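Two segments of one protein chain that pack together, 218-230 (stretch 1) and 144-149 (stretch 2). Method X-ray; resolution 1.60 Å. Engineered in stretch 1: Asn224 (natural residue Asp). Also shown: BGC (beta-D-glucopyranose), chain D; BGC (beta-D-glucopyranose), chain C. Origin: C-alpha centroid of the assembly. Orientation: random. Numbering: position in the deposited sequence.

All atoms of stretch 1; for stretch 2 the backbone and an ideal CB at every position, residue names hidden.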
ATOM      1  N   ARG A 218      -2.291  16.219  -8.917  1.00  7.16           N
ATOM      2  CA  ARG A 218      -3.053  15.372  -8.062  1.00  7.61           C
ATOM      3  C   ARG A 218      -2.112  14.294  -7.464  1.00  6.99           C
ATOM      4  O   ARG A 218      -1.160  13.906  -8.143  1.00  6.95           O
ATOM      5  CB  ARG A 218      -4.201  14.680  -8.768  1.00  7.53           C
ATOM      6  CG  ARG A 218      -3.867  13.911 -10.042  1.00  9.08           C
ATOM      7  CD  ARG A 218      -4.156  14.792 -11.271  1.00 10.63           C
ATOM      8  NE  ARG A 218      -4.067  13.956 -12.499  1.00 11.06           N
ATOM      9  CZ  ARG A 218      -2.991  13.786 -13.244  1.00 10.79           C
ATOM     10  NH1 ARG A 218      -1.845  14.395 -12.937  1.00 10.30           N
ATOM     11  NH2 ARG A 218      -3.082  12.985 -14.252  1.00 11.16           N
ATOM     12  N   TYR A 219      -2.438  13.845  -6.257  1.00  6.81           N
ATOM     13  CA  TYR A 219      -1.602  12.880  -5.528  1.00  6.23           C
ATOM     14  C   TYR A 219      -2.555  11.840  -4.961  1.00  5.96           C
ATOM     15  O   TYR A 219      -3.705  12.100  -4.752  1.00  5.54           O
ATOM     16  CB  TYR A 219      -0.778  13.555  -4.393  1.00  6.30           C
ATOM     17  CG  TYR A 219       0.136  14.589  -5.001  1.00  6.69           C
ATOM     18  CD1 TYR A 219       1.257  14.220  -5.768  1.00  6.61           C
ATOM     19  CD2 TYR A 219      -0.198  15.945  -4.985  1.00  6.66           C
ATOM     20  CE1 TYR A 219       2.053  15.195  -6.400  1.00  7.16           C
ATOM     21  CE2 TYR A 219       0.600  16.899  -5.578  1.00  6.56           C
ATOM     22  CZ  TYR A 219       1.700  16.511  -6.359  1.00  6.60           C
ATOM     23  OH  TYR A 219       2.510  17.409  -7.110  1.00  7.98           O
ATOM     24  N   THR A 220      -2.015  10.675  -4.644  1.00  4.62           N
ATOM     25  CA  THR A 220      -2.741   9.609  -4.046  1.00  4.96           C
ATOM     26  C   THR A 220      -1.979   9.014  -2.893  1.00  5.13           C
ATOM     27  O   THR A 220      -0.835   8.633  -3.025  1.00  5.67           O
ATOM     28  CB  THR A 220      -3.007   8.478  -4.980  1.00  5.02           C
ATOM     29  OG1 THR A 220      -3.552   8.965  -6.241  1.00  6.02           O
ATOM     30  CG2 THR A 220      -4.013   7.504  -4.360  1.00  4.97           C
ATOM     31  N   ASN A 221      -2.628   8.905  -1.723  1.00  5.39           N
ATOM     32  CA  ASN A 221      -2.090   8.265  -0.580  1.00  5.55           C
ATOM     33  C   ASN A 221      -2.194   6.735  -0.754  1.00  5.24           C
ATOM     34  O   ASN A 221      -3.156   6.218  -1.310  1.00  5.74           O
ATOM     35  CB  ASN A 221      -2.935   8.565   0.655  1.00  5.57           C
ATOM     36  CG  ASN A 221      -2.218   8.333   1.950  1.00  6.17           C
ATOM     37  OD1 ASN A 221      -2.556   7.397   2.672  1.00  6.99           O
ATOM     38  ND2 ASN A 221      -1.284   9.176   2.246  1.00  6.55           N
ATOM     39  N   ALA A 222      -1.264   6.038  -0.062  1.00  4.83           N
ATOM     40  CA  ALA A 222      -1.303   4.572   0.140  1.00  5.16           C
ATOM     41  C   ALA A 222      -1.460   4.362   1.650  1.00  5.19           C
ATOM     42  O   ALA A 222      -0.474   4.334   2.381  1.00  5.55           O
ATOM     43  CB  ALA A 222       0.009   3.979  -0.397  1.00  6.16           C
ATOM     44  N   PRO A 223      -2.683   4.212   2.129  1.00  4.67           N
ATOM     45  CA  PRO A 223      -2.930   4.197   3.589  1.00  4.76           C
ATOM     46  C   PRO A 223      -2.245   3.027   4.293  1.00  5.16           C
ATOM     47  O   PRO A 223      -1.902   3.127   5.475  1.00  5.40           O
ATOM     48  CB  PRO A 223      -4.475   4.106   3.681  1.00  5.04           C
ATOM     49  CG  PRO A 223      -4.929   4.778   2.402  1.00  5.03           C
ATOM     50  CD  PRO A 223      -3.894   4.377   1.345  1.00  5.11           C
ATOM     51  N   ASN A 224      -2.033   1.941   3.611  1.00  5.58           N
ATOM     52  CA  ASN A 224      -1.265   0.811   4.193  1.00  5.45           C
ATOM     53  C   ASN A 224       0.109   1.323   4.669  1.00  5.22           C
ATOM     54  O   ASN A 224       0.584   0.962   5.757  1.00  5.41           O
ATOM     55  CB  ASN A 224      -1.067  -0.320   3.187  1.00  5.21           C
ATOM     56  CG  ASN A 224      -0.736  -1.677   3.803  1.00  5.71           C
ATOM     57  OD1 ASN A 224      -0.886  -1.948   4.931  1.00  6.11           O
ATOM     58  ND2 ASN A 224      -0.348  -2.556   2.895  1.00  5.81           N
ATOM     59  N   ALA A 225       0.733   2.185   3.841  1.00  5.71           N
ATOM     60  CA  ALA A 225       2.077   2.767   4.122  1.00  5.41           C
ATOM     61  C   ALA A 225       2.015   3.861   5.176  1.00  4.83           C
ATOM     62  O   ALA A 225       2.866   3.783   6.078  1.00  4.30           O
ATOM     63  CB  ALA A 225       2.735   3.261   2.831  1.00  5.97           C
ATOM     64  N   ASP A 226       1.078   4.800   5.098  1.00  5.20           N
ATOM     65  CA  ASP A 226       1.092   5.871   6.098  1.00  5.04           C
ATOM     66  C   ASP A 226       0.713   5.286   7.468  1.00  5.20           C
ATOM     67  O   ASP A 226       1.317   5.671   8.437  1.00  5.69           O
ATOM     68  CB  ASP A 226       0.173   7.065   5.683  1.00  5.30           C
ATOM     69  CG  ASP A 226       0.771   7.925   4.644  1.00  5.50           C
ATOM     70  OD1 ASP A 226       1.466   7.442   3.750  1.00  6.53           O
ATOM     71  OD2 ASP A 226       0.456   9.103   4.599  1.00  5.80           O
ATOM     72  N   ALA A 227      -0.123   4.273   7.524  1.00  5.21           N
ATOM     73  CA  ALA A 227      -0.468   3.656   8.809  1.00  4.75           C
ATOM     74  C   ALA A 227       0.759   2.933   9.327  1.00  4.54           C
ATOM     75  O   ALA A 227       1.050   2.905  10.526  1.00  4.76           O
ATOM     76  CB  ALA A 227      -1.648   2.674   8.662  1.00  4.70           C
ATOM     77  N   ARG A 228       1.492   2.221   8.456  1.00  3.93           N
ATOM     78  CA  ARG A 228       2.747   1.573   8.907  1.00  4.08           C
ATOM     79  C   ARG A 228       3.737   2.604   9.495  1.00  4.24           C
ATOM     80  O   ARG A 228       4.386   2.330  10.449  1.00  3.80           O
ATOM     81  CB  ARG A 228       3.427   0.879   7.728  1.00  3.85           C
ATOM     82  CG  ARG A 228       4.587   0.012   8.104  1.00  3.75           C
ATOM     83  CD  ARG A 228       5.214  -0.723   6.948  1.00  3.91           C
ATOM     84  NE  ARG A 228       4.267  -1.678   6.267  1.00  3.70           N
ATOM     85  CZ  ARG A 228       3.719  -1.469   5.054  1.00  4.31           C
ATOM     86  NH1 ARG A 228       3.944  -0.390   4.339  1.00  4.45           N
ATOM     87  NH2 ARG A 228       2.970  -2.401   4.549  1.00  4.33           N
ATOM     88  N   ALA A 229       3.911   3.763   8.902  1.00  4.70           N
ATOM     89  CA  ALA A 229       4.784   4.834   9.395  1.00  4.85           C
ATOM     90  C   ALA A 229       4.364   5.255  10.827  1.00  4.97           C
ATOM     91  O   ALA A 229       5.182   5.403  11.716  1.00  5.20           O
ATOM     92  CB  ALA A 229       4.730   5.978   8.472  1.00  5.23           C
ATOM     93  N   VAL A 230       3.076   5.356  11.103  1.00  5.14           N
ATOM     94  CA  VAL A 230       2.587   5.593  12.441  1.00  5.25           C
ATOM     95  C   VAL A 230       2.887   4.446  13.380  1.00  5.02           C
ATOM     96  O   VAL A 230       3.400   4.668  14.450  1.00  5.62           O
ATOM     97  CB  VAL A 230       1.043   5.842  12.444  1.00  5.40           C
ATOM     98  CG1 VAL A 230       0.468   5.939  13.893  1.00  6.48           C
ATOM     99  CG2 VAL A 230       0.683   7.099  11.633  1.00  5.60           C
ATOM    100  N   UNK A 144      -0.747  16.598   4.723  1.00  6.78           N
ATOM    101  CA  UNK A 144       0.447  15.978   5.190  1.00  6.61           C
ATOM    102  C   UNK A 144       0.263  14.424   5.158  1.00  7.14           C
ATOM    103  O   UNK A 144      -0.151  13.841   6.119  1.00  7.38           O
ATOM    104  CB  UNK A 144       0.784  16.484   6.594  1.00  6.61           C
ATOM    105  N   UNK A 145       0.563  13.894   3.998  1.00  6.83           N
ATOM    106  CA  UNK A 145       0.419  12.459   3.677  1.00  7.13           C
ATOM    107  C   UNK A 145       1.343  12.142   2.572  1.00  7.09           C
ATOM    108  O   UNK A 145       1.623  13.014   1.767  1.00  7.16           O
ATOM    109  CB  UNK A 145      -1.015  12.084   3.296  1.00  7.13           C
ATOM    110  N   UNK A 146       1.902  10.917   2.555  1.00  5.46           N
ATOM    111  CA  UNK A 146       2.774  10.547   1.414  1.00  5.57           C
ATOM    112  C   UNK A 146       1.996  10.340   0.138  1.00  5.46           C
ATOM    113  O   UNK A 146       0.966   9.647   0.131  1.00  5.84           O
ATOM    114  CB  UNK A 146       3.559   9.273   1.731  1.00  5.57           C
ATOM    115  N   UNK A 147       2.529  10.792  -1.003  1.00  5.05           N
ATOM    116  CA  UNK A 147       2.095  10.289  -2.295  1.00  5.41           C
ATOM    117  C   UNK A 147       2.677   8.886  -2.502  1.00  4.90           C
ATOM    118  O   UNK A 147       3.689   8.522  -1.920  1.00  5.01           O
ATOM    119  CB  UNK A 147       2.521  11.234  -3.420  1.00  5.41           C
ATOM    120  N   UNK A 148       2.021   8.053  -3.320  1.00  4.62           N
ATOM    121  CA  UNK A 148       2.376   6.636  -3.268  1.00  4.88           C
ATOM    122  C   UNK A 148       3.596   6.214  -4.079  1.00  5.04           C
ATOM    123  O   UNK A 148       4.155   5.152  -3.770  1.00  5.38           O
ATOM    124  CB  UNK A 148       1.176   5.814  -3.744  1.00  4.88           C
ATOM    125  N   UNK A 149       3.908   6.947  -5.117  1.00  5.05           N
ATOM    126  CA  UNK A 149       4.852   6.449  -6.174  1.00  4.99           C
ATOM    127  C   UNK A 149       5.708   7.592  -6.694  1.00  5.30           C
ATOM    128  O   UNK A 149       5.224   8.711  -7.078  1.00  5.53           O
ATOM    129  CB  UNK A 149       4.092   5.808  -7.337  1.00  4.99           C
TER
HETATM  130  C2  BGC D   1      -2.089   0.280  -5.167  1.00  7.01           C
HETATM  131  C3  BGC D   1      -2.636   1.195  -6.263  1.00  6.09           C
HETATM  132  C4  BGC D   1      -2.988   2.516  -5.660  1.00  5.99           C
HETATM  133  C5  BGC D   1      -1.864   3.177  -4.909  1.00  5.23           C
HETATM  134  C6  BGC D   1      -2.227   4.507  -4.261  1.00  4.65           C
HETATM  135  C1  BGC D   1      -1.046   1.045  -4.403  1.00  5.91           C
HETATM  136  O1  BGC D   1      -0.580   0.243  -3.306  1.00  5.90           O
HETATM  137  O2  BGC D   1      -1.560  -0.967  -5.668  1.00  8.90           O
HETATM  138  O3  BGC D   1      -3.834   0.555  -6.770  1.00  6.51           O
HETATM  139  O4  BGC D   1      -3.180   3.353  -6.855  1.00  5.93           O
HETATM  140  O5  BGC D   1      -1.474   2.275  -3.859  1.00  5.20           O
HETATM  141  O6  BGC D   1      -3.377   4.298  -3.390  1.00  4.67           O
HETATM  142  C2  BGC C   2      -3.985   5.499  -7.731  1.00  6.94           C
HETATM  143  C3  BGC C   2      -5.185   6.373  -7.756  1.00  7.49           C
HETATM  144  C4  BGC C   2      -6.470   5.623  -8.146  1.00  7.29           C
HETATM  145  C5  BGC C   2      -6.520   4.370  -7.234  1.00  7.98           C
HETATM  146  C6  BGC C   2      -7.799   3.603  -7.542  1.00  8.96           C
HETATM  147  C1  BGC C   2      -4.254   4.296  -6.843  1.00  7.10           C
HETATM  148  O2  BGC C   2      -2.852   6.214  -7.306  1.00  6.21           O
HETATM  149  O3  BGC C   2      -4.883   7.418  -8.609  1.00  8.02           O
HETATM  150  O4  BGC C   2      -7.653   6.400  -7.814  1.00  7.65           O
HETATM  151  O5  BGC C   2      -5.358   3.551  -7.326  1.00  7.25           O
HETATM  152  O6  BGC C   2      -7.581   2.899  -8.783  0.70  9.28           O

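Position 144 has its CA-to-CB bond pointing away from stretch 1, and no atom of stretch 1 lies within 5.5 Å of the ideal CB. Many side chains would suit. The deposited residue is Tyr144, whose OH is hydrogen-bonded elsewhere in the structure.

At position 145 the CB would point toward stretch 1, and the ideal CB falls 3.1 Å from Asn221 ND2 and 3.6 Å from Asp226 OD2. The first distance is tight for a carbon. Phi and psi of -156° and 146° are extended and open to most residues, though not to proline, so they do not call for glycine; the crowding is the better clue. It favors glycine. The residue is Gly145, and its CA lies 3.5 Å from Asp226 OD2.

Position 146 points sideways. Its backbone N donates a hydrogen bond to Asp226 OD2 (3.1 Å), and Asn221 ND2 donates to the same OD2 (2.9 Å). The carboxylate therefore ties the helix to stretch 2 and to Asn221, just before the helix. The ideal CB is 3.4 Å from Asp226 OD1. Beyond it lie Ala225 and Ala229, small residues that leave room for a long side chain. Methionine or leucine would fit; a basic chain could also answer the carboxylate. The residue is Met146. Its CE reaches 4.4 Å from Ala229 CB and 3.5 Å from Asp226 OD1. A water accepts from Ala222 N (2.8 Å) and also lies 2.8 Å from Met146 O and 2.7 Å from Asp226 OD1.

Position 147 also points sideways, with the ideal CB 4.0 Å from Tyr219 CD1 and 4.3 Å from Thr220 O. Stretch 1 offers an aromatic edge and the backbone N of Thr220. A flat side chain with an acceptor suits best: histidine, or perhaps asparagine or glutamine. The residue is His147. Thr220 N donates to its ND1 at 3.0 Å and 171°. The edge of the Tyr219 ring meets the His147 ring face, with centroids 5.3 Å apart and planes at 78°.

Position 148 points toward stretch 1. The ideal CB is 3.5 Å from Thr220 O and 4.0 Å from Ala222 CB. The glucose of chain D lies beside this position, so an aromatic side chain that can pack on a sugar is attractive, though smaller apolar ones would also fit. The residue is Trp148. Its CB touches Ala222 CB at 3.9 Å, then the side chain leads away. C6 of the chain D glucose sits over one ring face, 3.5 Å from Trp148 CG.

Position 149 points sideways, with nothing of stretch 1 near its ideal CB. Many residues would do. It is Leu149.

Stretch 2, residues 144-149: YGMHWL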
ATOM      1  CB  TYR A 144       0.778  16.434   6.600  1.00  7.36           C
ATOM      2  CG  TYR A 144       2.121  15.981   7.109  1.00  7.41           C
ATOM      3  CD1 TYR A 144       2.282  14.894   7.912  1.00  8.17           C
ATOM      4  CD2 TYR A 144       3.252  16.701   6.786  1.00  8.15           C
ATOM      5  CE1 TYR A 144       3.505  14.557   8.393  1.00  9.16           C
ATOM      6  CE2 TYR A 144       4.493  16.387   7.229  1.00  8.28           C
ATOM      7  CZ  TYR A 144       4.627  15.291   8.060  1.00  9.11           C
ATOM      8  OH  TYR A 144       5.901  14.997   8.591  1.00  9.72           O
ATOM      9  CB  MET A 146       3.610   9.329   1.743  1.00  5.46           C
ATOM     10  CG  MET A 146       4.528   9.478   2.933  1.00  6.24           C
ATOM     11  SD  MET A 146       5.716   8.105   3.070  1.00  7.18           S
ATOM     12  CE  MET A 146       4.870   7.091   4.219  1.00  8.67           C
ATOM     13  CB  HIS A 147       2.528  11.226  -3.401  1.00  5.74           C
ATOM     14  CG  HIS A 147       2.228  10.729  -4.778  1.00  5.59           C
ATOM     15  ND1 HIS A 147       0.961  10.555  -5.259  1.00  5.56           N
ATOM     16  CD2 HIS A 147       3.056  10.294  -5.766  1.00  6.52           C
ATOM     17  CE1 HIS A 147       0.989  10.065  -6.470  1.00  5.65           C
ATOM     18  NE2 HIS A 147       2.248   9.911  -6.823  1.00  6.08           N
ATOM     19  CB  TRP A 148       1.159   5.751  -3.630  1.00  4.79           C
ATOM     20  CG  TRP A 148       1.023   5.364  -5.079  1.00  4.78           C
ATOM     21  CD1 TRP A 148       0.460   6.084  -6.127  1.00  5.30           C
ATOM     22  CD2 TRP A 148       1.449   4.112  -5.671  1.00  4.71           C
ATOM     23  NE1 TRP A 148       0.533   5.343  -7.254  1.00  5.32           N
ATOM     24  CE2 TRP A 148       1.140   4.153  -7.039  1.00  4.98           C
ATOM     25  CE3 TRP A 148       2.094   2.971  -5.168  1.00  4.65           C
ATOM     26  CZ2 TRP A 148       1.378   3.067  -7.879  1.00  5.34           C
ATOM     27  CZ3 TRP A 148       2.331   1.878  -6.020  1.00  5.12           C
ATOM     28  CH2 TRP A 148       1.965   1.940  -7.368  1.00  5.09           C
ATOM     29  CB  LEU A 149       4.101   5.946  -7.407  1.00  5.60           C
ATOM     30  CG  LEU A 149       4.865   5.143  -8.435  1.00  5.82           C
ATOM     31  CD1 LEU A 149       5.446   3.858  -7.924  1.00  5.82           C
ATOM     32  CD2 LEU A 149       3.983   5.011  -9.639  1.00  6.18           C
TER
HETATM   33  O   HOH W   1       1.080   6.984   1.104  1.00  5.30           O
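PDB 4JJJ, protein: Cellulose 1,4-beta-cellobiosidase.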